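Local coordinates for DUF3822 family protein (Bacteroides thetaiotaomicron VPI-5482, PDB 3HRG), which is of unknown function but has an actin-like ATPase fold, which places it among relatives of the sugar kinase, Hsp70 and actin ATPases, at residues D195-L200 against N230-F235; K161-S166 against Y202-L207; T12-L17 against S23-N28. All coordinates share one frame; numbering follows the deposited sequence. Where two conformers were deposited one is given.

Interaction 1: D195-L200 against N230-F235; sequences DRIYYL and NELKKF
Two neighbouring helices of the C-terminal half of an actin-like ATPase fold, 193-206 and 225-235, meet here through Ile197, Leu200, Glu231 and Leu232. The short axes run 21° from parallel (signed crossing -21°) and approach to 10.5 Å at their closest, so the gap is bridged by side chains alone. Ile197 splits its branches between two partners. With CG1 anti to the carbonyl carbon (chi1 -66°), Ile197 CD1 reaches Glu231 and abuts its CB at 3.4 Å, the two side chains crossing at about a right angle. The other branch, Ile197 CG2, lies 4.1 Å from Leu232 CD2. One turn on, Leu200 CD1 meets the same methyl, Leu232 CD2, at 3.8 Å, which places that atom against both residues of helix 193-206. Glu231 thus contributes only its aliphatic stem to the contact: its chain bends at chi2 and carries the carboxylate to Lys234 of its own helix, where Lys234 NZ gives Glu231 OE2 a 2.7 Å salt-bridge hydrogen bond. Leu200 and Leu232 both also touch Leu216 of strand 215-220, beneath the helix pair. Near-parallel helices packed side by side on one face of a mixed sheet with order 3-2-1-4-5 are characteristic of the ribonuclease H-like domain of this superfamily.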
# COMPACT_ATOMS: atom_id res chain seq x y z
N ASP A 195 9.80 -18.33 -0.58
CA ASP A 195 8.42 -18.03 -0.11
C ASP A 195 7.70 -17.06 -1.03
O ASP A 195 6.48 -17.16 -1.26
CB ASP A 195 8.40 -17.30 1.20
CG ASP A 195 8.89 -18.06 2.35
OD1 ASP A 195 8.88 -19.31 2.31
OD2 ASP A 195 9.23 -17.36 3.33
N ARG A 196 8.43 -16.05 -1.50
CA ARG A 196 7.84 -15.08 -2.41
C ARG A 196 7.34 -15.79 -3.67
O ARG A 196 6.22 -15.56 -4.11
CB ARG A 196 8.88 -14.00 -2.78
CG ARG A 196 9.18 -13.04 -1.64
CD ARG A 196 10.34 -12.11 -1.94
NE ARG A 196 10.48 -11.12 -0.90
CZ ARG A 196 11.50 -10.28 -0.74
NH1 ARG A 196 12.58 -10.33 -1.53
NH2 ARG A 196 11.47 -9.40 0.26
N ILE A 197 8.20 -16.63 -4.26
CA ILE A 197 7.83 -17.38 -5.46
C ILE A 197 6.65 -18.31 -5.17
O ILE A 197 5.72 -18.43 -5.97
CB ILE A 197 9.00 -18.23 -5.97
CG1 ILE A 197 10.17 -17.37 -6.46
CG2 ILE A 197 8.56 -19.13 -7.11
CD1 ILE A 197 11.51 -18.16 -6.45
N TYR A 198 6.69 -18.95 -4.02
CA TYR A 198 5.64 -19.86 -3.62
C TYR A 198 4.27 -19.22 -3.67
O TYR A 198 3.33 -19.77 -4.29
CB TYR A 198 5.95 -20.38 -2.23
CG TYR A 198 4.92 -21.34 -1.67
CD1 TYR A 198 4.97 -22.69 -1.97
CD2 TYR A 198 3.95 -20.90 -0.80
CE1 TYR A 198 4.06 -23.58 -1.41
CE2 TYR A 198 3.03 -21.77 -0.22
CZ TYR A 198 3.09 -23.12 -0.54
OH TYR A 198 2.20 -23.98 0.05
N TYR A 199 4.14 -18.03 -3.09
CA TYR A 199 2.83 -17.36 -3.09
C TYR A 199 2.43 -16.79 -4.44
O TYR A 199 1.27 -16.83 -4.80
CB TYR A 199 2.73 -16.32 -1.95
CG TYR A 199 2.70 -16.97 -0.59
CD1 TYR A 199 1.58 -17.71 -0.16
CD2 TYR A 199 3.77 -16.85 0.29
CE1 TYR A 199 1.56 -18.34 1.07
CE2 TYR A 199 3.75 -17.43 1.52
CZ TYR A 199 2.65 -18.19 1.92
OH TYR A 199 2.66 -18.76 3.15
N LEU A 200 3.39 -16.30 -5.21
CA LEU A 200 3.12 -15.75 -6.54
C LEU A 200 2.58 -16.86 -7.43
O LEU A 200 1.56 -16.68 -8.08
CB LEU A 200 4.37 -15.15 -7.15
CG LEU A 200 4.82 -13.82 -6.56
CD1 LEU A 200 6.25 -13.51 -6.96
CD2 LEU A 200 3.89 -12.70 -6.98
N ASN A 230 14.99 -15.59 -12.16
CA ASN A 230 15.31 -16.85 -12.84
C ASN A 230 14.27 -17.93 -12.57
O ASN A 230 13.89 -18.64 -13.49
CB ASN A 230 16.69 -17.37 -12.48
CG ASN A 230 17.79 -16.59 -13.15
OD1 ASN A 230 17.53 -15.79 -14.06
ND2 ASN A 230 19.03 -16.82 -12.73
N GLU A 231 13.82 -18.03 -11.32
CA GLU A 231 12.80 -19.01 -10.95
C GLU A 231 11.44 -18.66 -11.48
O GLU A 231 10.75 -19.52 -12.01
CB GLU A 231 12.70 -19.20 -9.43
CG GLU A 231 13.55 -20.32 -8.94
CD GLU A 231 13.05 -21.69 -9.48
OE1 GLU A 231 11.82 -22.00 -9.45
OE2 GLU A 231 13.90 -22.42 -9.98
N LEU A 232 11.00 -17.42 -11.30
CA LEU A 232 9.69 -17.04 -11.85
C LEU A 232 9.60 -17.23 -13.37
O LEU A 232 8.55 -17.67 -13.87
CB LEU A 232 9.35 -15.60 -11.47
CG LEU A 232 9.02 -15.29 -10.02
CD1 LEU A 232 9.08 -13.78 -9.83
CD2 LEU A 232 7.67 -15.88 -9.53
N LYS A 233 10.67 -16.92 -14.11
CA LYS A 233 10.70 -17.03 -15.58
C LYS A 233 10.52 -18.46 -16.10
O LYS A 233 10.18 -18.65 -17.26
CB LYS A 233 11.97 -16.43 -16.19
CG LYS A 233 12.01 -14.90 -16.31
CD LYS A 233 13.23 -14.49 -17.15
CE LYS A 233 13.25 -13.00 -17.50
NZ LYS A 233 13.41 -12.10 -16.32
N LYS A 234 10.75 -19.46 -15.25
CA LYS A 234 10.56 -20.83 -15.67
C LYS A 234 9.07 -21.12 -15.91
O LYS A 234 8.71 -21.96 -16.72
CB LYS A 234 11.04 -21.81 -14.60
CG LYS A 234 12.52 -21.75 -14.27
CD LYS A 234 12.88 -22.84 -13.27
CE LYS A 234 14.40 -22.83 -13.02
NZ LYS A 234 14.81 -23.92 -12.08
N PHE A 235 8.21 -20.42 -15.18
CA PHE A 235 6.78 -20.63 -15.20
C PHE A 235 5.97 -19.50 -15.83
O PHE A 235 4.96 -19.75 -16.49
CB PHE A 235 6.32 -20.81 -13.74
CG PHE A 235 6.86 -22.04 -13.09
CD1 PHE A 235 6.25 -23.26 -13.30
CD2 PHE A 235 7.98 -21.98 -12.27
CE1 PHE A 235 6.76 -24.41 -12.73
CE2 PHE A 235 8.51 -23.15 -11.70
CZ PHE A 235 7.89 -24.34 -11.92

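Interaction 2: K161-S166 against Y202-L207; sequences KKMYAS and YVWKQL
Strand 162-166 passes helix 202-206 with the CA atoms of Met163 and Trp204 8.0 Å apart, the nearest CA pair of the two segments. Met163, present as selenomethionine, carries the apolar contact. Its CG stands anti to the backbone N (chi1 177°) and chi2 is extended as well, which drives the chain straight off the strand; the bend at chi3 (-65°) then lays CE against the helix. There Met163 CE is 3.6 Å from Val203 CG1 and 3.8 Å from Trp204 CE3, so a single methyl occupies the junction of two consecutive helix residues. Met163 SE sits at the edge of the indole, 5.4 Å from the centroid of the six-membered ring of Trp204 and 82° off the ring normal, a Met-aromatic contact of the edge type. Just past the helix the link is polar and indirect. Lys161, extended beyond CG, places NZ 2.8 Å from a water that accepts a hydrogen bond from it, and the same water donates to Leu207 O at an unusually short 2.5 Å, a length that is doubtful in detail. The charge thereby meets the Leu207 carbonyl through solvent. Around this pair, Met163 also packs on Ile174 and Cys176 of strand 171-178 and on Leu216 of strand 215-220. Phe209 meets the Trp204 ring edge-to-face, while Val203 rests on Leu184 and Phe188 of strand 181-189.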
# COMPACT_ATOMS: atom_id res chain seq x y z
N LYS A 161 -4.51 -10.73 -18.65
CA LYS A 161 -4.79 -10.54 -17.22
C LYS A 161 -3.47 -10.15 -16.62
O LYS A 161 -2.39 -10.49 -17.14
CB LYS A 161 -5.33 -11.78 -16.53
CG LYS A 161 -6.64 -12.28 -17.08
CD LYS A 161 -7.14 -13.47 -16.29
CE LYS A 161 -8.40 -14.06 -16.88
NZ LYS A 161 -8.88 -15.18 -16.01
N LYS A 162 -3.51 -9.45 -15.50
CA LYS A 162 -2.28 -8.95 -14.91
C LYS A 162 -2.22 -9.16 -13.41
O LYS A 162 -3.22 -9.01 -12.71
CB LYS A 162 -2.11 -7.47 -15.28
CG LYS A 162 -1.88 -7.28 -16.82
CD LYS A 162 -1.94 -5.89 -17.22
CE LYS A 162 -1.93 -5.72 -18.72
NZ LYS A 162 -3.21 -6.09 -19.38
N MSE A 163 -1.04 -9.55 -12.96
CA MSE A 163 -0.76 -9.71 -11.54
C MSE A 163 0.27 -8.65 -11.18
O MSE A 163 1.36 -8.62 -11.79
CB MSE A 163 -0.16 -11.10 -11.24
CG MSE A 163 0.20 -11.25 -9.78
SE MSE A 163 0.83 -13.03 -9.29
CE MSE A 163 -0.76 -14.02 -9.62
N TYR A 164 -0.05 -7.79 -10.23
CA TYR A 164 0.87 -6.74 -9.73
C TYR A 164 1.25 -7.16 -8.32
O TYR A 164 0.39 -7.39 -7.51
CB TYR A 164 0.23 -5.35 -9.70
CG TYR A 164 -0.11 -4.85 -11.07
CD1 TYR A 164 0.83 -4.15 -11.83
CD2 TYR A 164 -1.35 -5.10 -11.64
CE1 TYR A 164 0.54 -3.70 -13.11
CE2 TYR A 164 -1.66 -4.63 -12.94
CZ TYR A 164 -0.71 -3.97 -13.66
OH TYR A 164 -1.00 -3.50 -14.92
N ALA A 165 2.55 -7.30 -8.07
CA ALA A 165 3.08 -7.71 -6.78
C ALA A 165 3.98 -6.62 -6.23
O ALA A 165 4.95 -6.21 -6.90
CB ALA A 165 3.87 -9.03 -6.94
N SER A 166 3.63 -6.13 -5.03
CA SER A 166 4.37 -5.11 -4.32
C SER A 166 5.11 -5.86 -3.22
O SER A 166 4.51 -6.35 -2.24
CB SER A 166 3.46 -4.06 -3.75
OG SER A 166 4.20 -3.09 -3.07
N TYR A 202 1.26 -19.75 -6.38
CA TYR A 202 0.02 -20.25 -5.81
C TYR A 202 -1.15 -19.43 -6.37
O TYR A 202 -2.14 -19.98 -6.83
CB TYR A 202 0.01 -20.15 -4.28
CG TYR A 202 -1.27 -20.67 -3.71
CD1 TYR A 202 -1.42 -22.00 -3.45
CD2 TYR A 202 -2.35 -19.82 -3.49
CE1 TYR A 202 -2.60 -22.50 -2.99
CE2 TYR A 202 -3.56 -20.32 -3.03
CZ TYR A 202 -3.66 -21.66 -2.78
OH TYR A 202 -4.83 -22.21 -2.30
N VAL A 203 -1.04 -18.12 -6.27
CA VAL A 203 -2.12 -17.25 -6.75
C VAL A 203 -2.29 -17.38 -8.28
O VAL A 203 -3.38 -17.35 -8.79
CB VAL A 203 -1.91 -15.78 -6.35
CG1 VAL A 203 -3.01 -14.89 -6.97
CG2 VAL A 203 -1.88 -15.65 -4.78
N TRP A 204 -1.20 -17.50 -9.01
CA TRP A 204 -1.27 -17.66 -10.44
C TRP A 204 -2.14 -18.87 -10.80
O TRP A 204 -2.97 -18.81 -11.71
CB TRP A 204 0.14 -17.86 -11.04
CG TRP A 204 0.21 -17.67 -12.55
CD1 TRP A 204 -0.05 -18.59 -13.53
CD2 TRP A 204 0.60 -16.47 -13.22
NE1 TRP A 204 0.12 -18.01 -14.77
CE2 TRP A 204 0.53 -16.71 -14.60
CE3 TRP A 204 0.96 -15.20 -12.78
CZ2 TRP A 204 0.82 -15.72 -15.54
CZ3 TRP A 204 1.26 -14.23 -13.71
CH2 TRP A 204 1.20 -14.50 -15.09
N LYS A 205 -1.89 -19.99 -10.11
CA LYS A 205 -2.62 -21.24 -10.37
C LYS A 205 -4.06 -21.11 -9.89
O LYS A 205 -4.98 -21.55 -10.58
CB LYS A 205 -1.90 -22.44 -9.72
CG LYS A 205 -2.49 -23.84 -10.02
CD LYS A 205 -2.42 -24.21 -11.53
CE LYS A 205 -3.05 -25.56 -11.86
NZ LYS A 205 -4.47 -25.64 -11.49
N GLN A 206 -4.27 -20.49 -8.73
CA GLN A 206 -5.58 -20.29 -8.14
C GLN A 206 -6.54 -19.55 -9.09
O GLN A 206 -7.72 -19.89 -9.18
CB GLN A 206 -5.46 -19.46 -6.86
CG GLN A 206 -6.74 -19.23 -6.05
CD GLN A 206 -6.60 -18.17 -4.94
OE1 GLN A 206 -5.52 -17.66 -4.64
NE2 GLN A 206 -7.72 -17.80 -4.37
N LEU A 207 -6.02 -18.52 -9.74
CA LEU A 207 -6.82 -17.68 -10.66
C LEU A 207 -6.82 -18.15 -12.11
O LEU A 207 -7.40 -17.48 -12.98
CB LEU A 207 -6.30 -16.26 -10.54
CG LEU A 207 -6.54 -15.56 -9.19
CD1 LEU A 207 -6.00 -14.12 -9.21
CD2 LEU A 207 -8.00 -15.59 -8.89
O HOH W 1 -8.61 -15.27 -13.25

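Interaction 3: T12-L17 against S23-N28; sequences TLSIRL and SFSIYN
The Phe24 ring meets Ile15 obliquely, Phe24 CD2 lying 3.8 Å from Ile15 CG1, and its companion CE2 is equally near Ile15 CG2; Phe61 packs edge-to-face with this ring. At the far end of the ladder, Thr12 CB approaches the edge of the Tyr27 ring, near its plane. With Ile15 CG1 anti to the carbonyl carbon (chi1 -60°) and CG2 anti to the backbone N, the two branches fork at CB, CG1 meeting CD2 and CG2 meeting CE2 of Phe24. An alanine here would remove both branches and is likely to leave a gap beside the Phe24 ring, freeing it to shift. Leu13 CD1 continues this apolar face, 4.0 Å from Ile26 CG1. Six backbone hydrogen bonds join the strands in three antiparallel pairs, Thr12 with Tyr27, Ser14 with Ser25 and Arg16 with Ser23; Ser14 N to Ser25 O is 2.8 Å, with an N-H...O angle of 166°. On the opposite face, in the conformer given, Arg16 NH2 comes within 2.7 Å of Ser23 OG; Arg16 NE has a salt bridge to Asp249, and Ser23 OG is hydrogen-bonded to Glu39. The hairpin lies between strands 33-40 and 68-73, with helix 248-255 covering Ser14, Ser23 and Ser25.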
# COMPACT_ATOMS: atom_id res chain seq x y z
N THR A 12 -0.71 19.37 0.77
CA THR A 12 -1.14 18.07 1.26
C THR A 12 0.08 17.30 1.72
O THR A 12 1.04 17.17 0.97
CB THR A 12 -1.91 17.28 0.16
OG1 THR A 12 -3.11 17.97 -0.17
CG2 THR A 12 -2.31 15.85 0.63
N LEU A 13 0.05 16.81 2.95
CA LEU A 13 1.10 15.97 3.50
C LEU A 13 0.64 14.53 3.40
O LEU A 13 -0.45 14.22 3.86
CB LEU A 13 1.30 16.27 4.98
CG LEU A 13 2.30 15.44 5.79
CD1 LEU A 13 3.70 15.62 5.19
CD2 LEU A 13 2.24 15.81 7.26
N SER A 14 1.47 13.65 2.85
CA SER A 14 1.13 12.22 2.77
C SER A 14 2.20 11.48 3.54
O SER A 14 3.40 11.77 3.39
CB SER A 14 1.02 11.71 1.35
OG SER A 14 -0.03 12.37 0.68
N ILE A 15 1.74 10.58 4.40
CA ILE A 15 2.59 9.81 5.29
C ILE A 15 2.37 8.34 5.07
O ILE A 15 1.22 7.88 5.16
CB ILE A 15 2.23 10.09 6.77
CG1 ILE A 15 2.42 11.58 7.14
CG2 ILE A 15 3.10 9.26 7.72
CD1 ILE A 15 1.96 11.96 8.54
N ARG A 16 3.45 7.59 4.80
CA ARG A 16 3.37 6.14 4.64
C ARG A 16 4.05 5.50 5.83
O ARG A 16 5.24 5.79 6.07
CB ARG A 16 4.04 5.63 3.36
CG ARG A 16 4.03 4.07 3.27
CD ARG A 16 4.54 3.56 1.94
NE ARG A 16 5.89 4.03 1.62
CZ ARG A 16 7.00 3.33 1.82
NH1 ARG A 16 6.95 2.09 2.29
NH2 ARG A 16 8.17 3.85 1.48
N LEU A 17 3.32 4.65 6.55
CA LEU A 17 3.84 3.95 7.70
C LEU A 17 4.01 2.47 7.41
O LEU A 17 3.12 1.80 6.87
CB LEU A 17 2.92 4.10 8.92
CG LEU A 17 2.58 5.53 9.36
CD1 LEU A 17 1.65 5.49 10.55
CD2 LEU A 17 3.83 6.34 9.65
N SER A 23 7.77 7.20 5.10
CA SER A 23 7.95 8.10 3.97
C SER A 23 6.98 9.23 4.09
O SER A 23 5.83 9.03 4.48
CB SER A 23 7.67 7.40 2.63
OG SER A 23 8.48 6.29 2.52
N PHE A 24 7.41 10.42 3.71
CA PHE A 24 6.63 11.61 3.79
C PHE A 24 6.74 12.39 2.47
O PHE A 24 7.84 12.49 1.92
CB PHE A 24 7.15 12.50 4.90
CG PHE A 24 7.22 11.85 6.25
CD1 PHE A 24 8.33 11.12 6.62
CD2 PHE A 24 6.18 11.97 7.13
CE1 PHE A 24 8.38 10.52 7.88
CE2 PHE A 24 6.23 11.39 8.37
CZ PHE A 24 7.32 10.65 8.74
N SER A 25 5.64 12.92 1.96
CA SER A 25 5.70 13.76 0.77
C SER A 25 4.73 14.91 0.92
O SER A 25 3.69 14.80 1.57
CB SER A 25 5.43 12.99 -0.50
OG SER A 25 4.11 12.51 -0.47
N ILE A 26 5.08 16.02 0.29
CA ILE A 26 4.29 17.24 0.30
C ILE A 26 3.91 17.50 -1.15
O ILE A 26 4.77 17.51 -2.03
CB ILE A 26 5.09 18.41 0.97
CG1 ILE A 26 5.25 18.10 2.46
CG2 ILE A 26 4.33 19.71 0.79
CD1 ILE A 26 5.91 19.20 3.27
N TYR A 27 2.60 17.65 -1.40
CA TYR A 27 2.03 17.91 -2.69
C TYR A 27 1.44 19.33 -2.72
O TYR A 27 0.67 19.70 -1.83
CB TYR A 27 0.94 16.88 -3.03
CG TYR A 27 0.10 17.24 -4.23
CD1 TYR A 27 0.59 17.11 -5.53
CD2 TYR A 27 -1.20 17.71 -4.08
CE1 TYR A 27 -0.18 17.44 -6.63
CE2 TYR A 27 -1.98 18.04 -5.18
CZ TYR A 27 -1.46 17.91 -6.44
OH TYR A 27 -2.23 18.25 -7.51
N ASN A 28 1.82 20.08 -3.75
CA ASN A 28 1.41 21.46 -3.99
C ASN A 28 0.41 21.43 -5.13
O ASN A 28 0.81 21.20 -6.25
CB ASN A 28 2.63 22.32 -4.35
CG ASN A 28 2.27 23.78 -4.64
OD1 ASN A 28 1.10 24.13 -4.82
ND2 ASN A 28 3.28 24.64 -4.71

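In the fold
From the N terminus, interaction 3 closes first, joining strands 12-17 and 22-28 across a short turn in the N-terminal five-stranded sheet. Much later, interaction 2 opens at strand 162-167 and closes on the end of helix 193-206. Interaction 1 opens on that helix before interaction 2 has closed and ends at helix 225-235, so the two loops cross. They also touch in space: Leu200 CD2 lies 3.9 Å from Met163 SE. Interaction 2 ties helix 193-206 to strand 162-167 of the second five-stranded sheet, and interaction 1 ties helix 225-235 to that helix. Interaction 3 lies on the opposite side of the chain's centre, about 30 Å from interaction 2 between centres. Both sheets share the order 3-2-1-4-5, consistent with the duplicated domain of actin-like ATPases.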